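Local coordinates for protein pectinesterase inhibitor 1 (Arabidopsis thaliana, PDB 1X91) that inhibits pectin methylesterase from flowers, siliques and leaves, and occurs as both monomer and homodimer, at residues Ser19-Phe24 and Cys140-Val145; Ala32-Leu37 and Leu144-Met149. The protein carries 1 engineered substitution. All coordinates share one frame; numbering follows the deposited sequence.

Contact 1. Residues Ser19-Phe24 and Cys140-Val145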
loop_
_atom_site.group_PDB
_atom_site.type_symbol
_atom_site.label_atom_id
_atom_site.label_comp_id
_atom_site.label_asym_id
_atom_site.label_seq_id
_atom_site.Cartn_x
_atom_site.Cartn_y
_atom_site.Cartn_z
ATOM N N SER A 19 -3.806 -12.058 -9.220
ATOM C CA SER A 19 -3.264 -13.176 -8.443
ATOM C C SER A 19 -3.037 -12.729 -7.001
ATOM O O SER A 19 -3.464 -13.394 -6.057
ATOM C CB SER A 19 -1.967 -13.741 -9.020
ATOM O OG SER A 19 -2.219 -14.291 -10.319
ATOM N N PHE A 20 -2.356 -11.604 -6.840
ATOM C CA PHE A 20 -2.115 -11.090 -5.494
ATOM C C PHE A 20 -3.400 -10.860 -4.720
ATOM O O PHE A 20 -3.518 -11.227 -3.536
ATOM C CB PHE A 20 -1.287 -9.807 -5.531
ATOM C CG PHE A 20 -1.109 -9.184 -4.157
ATOM C CD1 PHE A 20 0.010 -9.447 -3.416
ATOM C CD2 PHE A 20 -2.061 -8.335 -3.643
ATOM C CE1 PHE A 20 0.196 -8.857 -2.160
ATOM C CE2 PHE A 20 -1.930 -7.789 -2.351
ATOM C CZ PHE A 20 -0.784 -8.035 -1.637
ATOM N N CYS A 21 -4.377 -10.251 -5.368
ATOM C CA CYS A 21 -5.641 -9.911 -4.755
ATOM C C CYS A 21 -6.390 -11.176 -4.361
ATOM O O CYS A 21 -6.890 -11.257 -3.271
ATOM C CB CYS A 21 -6.496 -9.073 -5.688
ATOM S SG CYS A 21 -8.154 -8.662 -5.204
ATOM N N LEU A 22 -6.418 -12.173 -5.243
ATOM C CA LEU A 22 -7.044 -13.443 -4.906
ATOM C C LEU A 22 -6.374 -14.098 -3.711
ATOM O O LEU A 22 -7.032 -14.587 -2.824
ATOM C CB LEU A 22 -7.034 -14.389 -6.115
ATOM C CG LEU A 22 -7.884 -13.918 -7.295
ATOM C CD1 LEU A 22 -7.522 -14.739 -8.566
ATOM C CD2 LEU A 22 -9.418 -13.974 -7.038
ATOM N N LYS A 23 -5.051 -14.105 -3.682
ATOM C CA LYS A 23 -4.343 -14.618 -2.551
ATOM C C LYS A 23 -4.739 -13.885 -1.283
ATOM O O LYS A 23 -5.035 -14.491 -0.251
ATOM C CB LYS A 23 -2.847 -14.533 -2.805
ATOM C CG LYS A 23 -1.935 -15.001 -1.648
ATOM C CD LYS A 23 -0.455 -14.787 -1.932
ATOM C CE LYS A 23 0.185 -15.933 -2.599
ATOM N NZ LYS A 23 1.699 -15.862 -2.547
ATOM N N PHE A 24 -4.719 -12.566 -1.359
ATOM C CA PHE A 24 -5.015 -11.736 -0.193
ATOM C C PHE A 24 -6.424 -11.974 0.346
ATOM O O PHE A 24 -6.611 -12.191 1.580
ATOM C CB PHE A 24 -4.766 -10.269 -0.567
ATOM C CG PHE A 24 -5.021 -9.289 0.556
ATOM C CD1 PHE A 24 -4.164 -9.234 1.632
ATOM C CD2 PHE A 24 -6.144 -8.485 0.523
ATOM C CE1 PHE A 24 -4.388 -8.315 2.684
ATOM C CE2 PHE A 24 -6.373 -7.561 1.560
ATOM C CZ PHE A 24 -5.495 -7.508 2.661
ATOM N N CYS A 140 -2.916 -1.064 -1.982
ATOM C CA CYS A 140 -3.624 0.207 -2.252
ATOM C C CYS A 140 -4.611 0.066 -3.392
ATOM O O CYS A 140 -5.718 0.623 -3.320
ATOM C CB CYS A 140 -2.663 1.380 -2.512
ATOM S SG CYS A 140 -1.640 1.928 -1.138
ATOM N N GLY A 141 -4.231 -0.665 -4.429
ATOM C CA GLY A 141 -5.118 -0.887 -5.575
ATOM C C GLY A 141 -6.409 -1.573 -5.150
ATOM O O GLY A 141 -7.489 -1.150 -5.567
ATOM N N ILE A 142 -6.318 -2.557 -4.257
ATOM C CA ILE A 142 -7.486 -3.224 -3.715
ATOM C C ILE A 142 -8.335 -2.234 -2.907
ATOM O O ILE A 142 -9.553 -2.165 -3.039
ATOM C CB ILE A 142 -7.092 -4.468 -2.863
ATOM C CG1 ILE A 142 -6.415 -5.526 -3.731
ATOM C CG2 ILE A 142 -8.329 -5.040 -2.190
ATOM C CD1 ILE A 142 -5.728 -6.644 -2.972
ATOM N N ALA A 143 -7.690 -1.438 -2.045
ATOM C CA ALA A 143 -8.394 -0.481 -1.214
ATOM C C ALA A 143 -9.098 0.594 -2.068
ATOM O O ALA A 143 -10.099 1.141 -1.656
ATOM C CB ALA A 143 -7.411 0.204 -0.238
ATOM N N LEU A 144 -8.538 0.962 -3.207
ATOM C CA LEU A 144 -9.170 1.934 -4.085
ATOM C C LEU A 144 -10.447 1.385 -4.680
ATOM O O LEU A 144 -11.460 2.094 -4.763
ATOM C CB LEU A 144 -8.219 2.336 -5.221
ATOM C CG LEU A 144 -6.987 3.178 -4.832
ATOM C CD1 LEU A 144 -6.116 3.349 -6.052
ATOM C CD2 LEU A 144 -7.500 4.485 -4.279
ATOM N N VAL A 145 -10.436 0.129 -5.036
ATOM C CA VAL A 145 -11.634 -0.467 -5.595
ATOM C C VAL A 145 -12.722 -0.561 -4.520
ATOM O O VAL A 145 -13.871 -0.177 -4.740
ATOM C CB VAL A 145 -11.308 -1.858 -6.186
ATOM C CG1 VAL A 145 -12.585 -2.526 -6.734
ATOM C CG2 VAL A 145 -10.316 -1.742 -7.286
#
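Ile142 meets Phe20, Cys21 and Phe24 with the end of its longer branch, a worked example of how a single methyl group can gather the contacts between two helical segments. CG1 lies beside the backbone N (chi1 -64°), and the chain then runs out extended through chi2 (168°), which carries CD1 straight away from its own helix and onto the backbone of the other. There Ile142 CD1 stands 3.7 Å from Cys21 CA and equally far from Cys21 CB. The two phenylalanines lie one helical turn apart, and both rings reach this methyl, from directions nearly at right angles. Against Phe20 it comes in at the ring edge, close to the ring plane, with CE2 of Phe20 4.0 Å from CD1 of Ile142. Phe24 CD2 approaches Ile142 CD1, again at 4.0 Å, and the two side chains pass each other at a slant.

Helix 18-27 belongs to the N-terminal extension that precedes the four-helix bundle of this inhibitor family, and helix 127-149 is the last helix of that bundle. The extension's alpha-hairpin is required for inhibition. The segment axes make an angle of 76° and come no nearer than 10.9 Å, so the gap is bridged by Ile142, whose CD1 reaches the Cys21 backbone. Cys21 adds its sulfur, with SG 3.9 Å from Ile142 CG1; that sulfur is also tied to Cys12 in a disulfide, which joins the loop before the helix to the spot where Ile142 lands. The two rings reach further over the bundle: Phe20 also touches Thr135, Asn138 and Leu139, while Phe24 lies on Leu139 and on Thr41 and Ser44 of helix 34-62.

Contact 2. Residues Ala32-Leu37 and Leu144-Met149. Engineered in segment 32-37: Ala32 (natural residue Pro).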
loop_
_atom_site.group_PDB
_atom_site.type_symbol
_atom_site.label_atom_id
_atom_site.label_comp_id
_atom_site.label_asym_id
_atom_site.label_seq_id
_atom_site.Cartn_x
_atom_site.Cartn_y
_atom_site.Cartn_z
ATOM N N ALA A 32 -17.475 -9.905 3.420
ATOM C CA ALA A 32 -18.299 -9.414 2.331
ATOM C C ALA A 32 -18.836 -8.017 2.607
ATOM O O ALA A 32 -19.398 -7.399 1.711
ATOM C CB ALA A 32 -19.448 -10.383 2.057
ATOM N N ASN A 33 -18.678 -7.534 3.842
ATOM C CA ASN A 33 -19.063 -6.168 4.258
ATOM C C ASN A 33 -17.962 -5.220 3.800
ATOM O O ASN A 33 -16.864 -5.335 4.268
ATOM C CB ASN A 33 -19.201 -6.119 5.788
ATOM C CG ASN A 33 -19.521 -4.743 6.363
ATOM O OD1 ASN A 33 -18.896 -3.734 6.064
ATOM N ND2 ASN A 33 -20.467 -4.727 7.288
ATOM N N LEU A 34 -18.236 -4.348 2.835
ATOM C CA LEU A 34 -17.148 -3.557 2.231
ATOM C C LEU A 34 -16.491 -2.598 3.212
ATOM O O LEU A 34 -15.306 -2.363 3.101
ATOM C CB LEU A 34 -17.618 -2.833 0.957
ATOM C CG LEU A 34 -17.886 -3.752 -0.247
ATOM C CD1 LEU A 34 -18.421 -2.957 -1.438
ATOM C CD2 LEU A 34 -16.669 -4.547 -0.625
ATOM N N GLN A 35 -17.211 -2.088 4.180
ATOM C CA GLN A 35 -16.614 -1.216 5.177
ATOM C C GLN A 35 -15.595 -2.007 6.014
ATOM O O GLN A 35 -14.477 -1.547 6.286
ATOM C CB GLN A 35 -17.734 -0.592 6.023
ATOM C CG GLN A 35 -17.223 0.261 7.120
ATOM C CD GLN A 35 -17.044 1.722 6.761
ATOM O OE1 GLN A 35 -17.696 2.254 5.832
ATOM N NE2 GLN A 35 -16.196 2.406 7.529
ATOM N N ALA A 36 -15.963 -3.208 6.430
ATOM C CA ALA A 36 -15.070 -4.054 7.192
ATOM C C ALA A 36 -13.876 -4.478 6.371
ATOM O O ALA A 36 -12.750 -4.509 6.866
ATOM C CB ALA A 36 -15.861 -5.302 7.682
ATOM N N LEU A 37 -14.104 -4.832 5.102
ATOM C CA LEU A 37 -13.007 -5.219 4.233
ATOM C C LEU A 37 -12.046 -4.032 3.923
ATOM O O LEU A 37 -10.837 -4.240 3.906
ATOM C CB LEU A 37 -13.559 -5.795 2.943
ATOM C CG LEU A 37 -12.501 -6.335 1.981
ATOM C CD1 LEU A 37 -11.699 -7.457 2.666
ATOM C CD2 LEU A 37 -13.179 -6.777 0.692
ATOM N N LEU A 144 -8.538 0.962 -3.207
ATOM C CA LEU A 144 -9.170 1.934 -4.085
ATOM C C LEU A 144 -10.447 1.385 -4.680
ATOM O O LEU A 144 -11.460 2.094 -4.763
ATOM C CB LEU A 144 -8.219 2.336 -5.221
ATOM C CG LEU A 144 -6.987 3.178 -4.832
ATOM C CD1 LEU A 144 -6.116 3.349 -6.052
ATOM C CD2 LEU A 144 -7.500 4.485 -4.279
ATOM N N VAL A 145 -10.436 0.129 -5.036
ATOM C CA VAL A 145 -11.634 -0.467 -5.595
ATOM C C VAL A 145 -12.722 -0.561 -4.520
ATOM O O VAL A 145 -13.871 -0.177 -4.740
ATOM C CB VAL A 145 -11.308 -1.858 -6.186
ATOM C CG1 VAL A 145 -12.585 -2.526 -6.734
ATOM C CG2 VAL A 145 -10.316 -1.742 -7.286
ATOM N N ILE A 146 -12.354 -0.978 -3.320
ATOM C CA ILE A 146 -13.277 -1.069 -2.198
ATOM C C ILE A 146 -13.846 0.284 -1.813
ATOM O O ILE A 146 -15.083 0.457 -1.702
ATOM C CB ILE A 146 -12.630 -1.733 -0.966
ATOM C CG1 ILE A 146 -12.158 -3.154 -1.246
ATOM C CG2 ILE A 146 -13.621 -1.715 0.201
ATOM C CD1 ILE A 146 -11.109 -3.645 -0.188
ATOM N N SER A 147 -12.990 1.265 -1.624
ATOM C CA SER A 147 -13.454 2.588 -1.210
ATOM C C SER A 147 -14.364 3.247 -2.263
ATOM O O SER A 147 -15.304 3.988 -1.920
ATOM C CB SER A 147 -12.279 3.506 -0.847
ATOM O OG SER A 147 -11.366 3.694 -1.896
ATOM N N ASN A 148 -14.081 2.991 -3.542
ATOM C CA ASN A 148 -14.967 3.423 -4.618
ATOM C C ASN A 148 -16.380 2.872 -4.488
ATOM O O ASN A 148 -17.358 3.568 -4.871
ATOM C CB ASN A 148 -14.382 3.046 -5.981
ATOM C CG ASN A 148 -15.213 3.548 -7.124
ATOM O OD1 ASN A 148 -15.983 2.801 -7.720
ATOM N ND2 ASN A 148 -15.075 4.820 -7.425
ATOM N N MET A 149 -16.512 1.652 -3.972
ATOM C CA MET A 149 -17.804 0.965 -3.888
ATOM C C MET A 149 -18.628 1.246 -2.639
ATOM O O MET A 149 -19.788 0.857 -2.550
ATOM C CB MET A 149 -17.607 -0.547 -4.010
ATOM C CG MET A 149 -17.060 -0.938 -5.345
ATOM S SD MET A 149 -16.870 -2.716 -5.600
ATOM C CE MET A 149 -16.217 -3.176 -4.201
#
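Leu34 and Leu37 face Ile146 and Met149 across this contact, in the first turn of a helix that Ala32 and Asn33 lead into. Ala32 is an engineered residue, proline in the natural sequence, and lies in the linker between helix 18-27 and helix 34-62. Asn33 follows as the N-cap: its OD1 accepts from Ala36 N at 3.0 Å, the bond being fairly straight (164° at the hydrogen) although the donor sits above the carbonyl plane. Leu34 comes next and carries most of the packing. Its CD1 lies 3.6 Å from Met149 CB. The methionine chain then bends at chi3 (-44°) and brings its terminal methyl back beside the leucine, with Met149 CE 3.5 Å from Leu34 CD1; the two side chains cross nearly perpendicular. The backbone takes part too, with Leu34 O 3.4 Å from Ile146 CG2.

In the four-helix bundle of the inhibitor family these are the opening turn of the first long helix and the final turns of the last, packed together at one end of the bundle. Gln35, whose CB points away from the other segment, bonds through NE2 to Leu93 O of helix 66-94. Leu37, buried, sets CG 3.7 Å from Ile146 CD1, and these side chains also lie roughly at right angles. Met8 and Ala30, from loops, cover Leu37 as well, and Ile146 reaches on to Ala38 and Thr41.

Helix 127-149 is common to both contacts, whose centres lie 11 Å apart on the same side of the chain's centre. Along the chain the first segments come in order, 19-24 on helix 18-27 and then 32-37 at the start of helix 34-62, with the linker between them; more than a hundred residues later both meet the closing helix. Contact 1 holds the N-terminal extension to the bundle, whereas contact 2 joins two helices of the bundle itself near its end. In this crystal form, with one chain in the assembly, the extension thus rests on its own bundle, to which it is connected through the linker that carries the engineered Ala32.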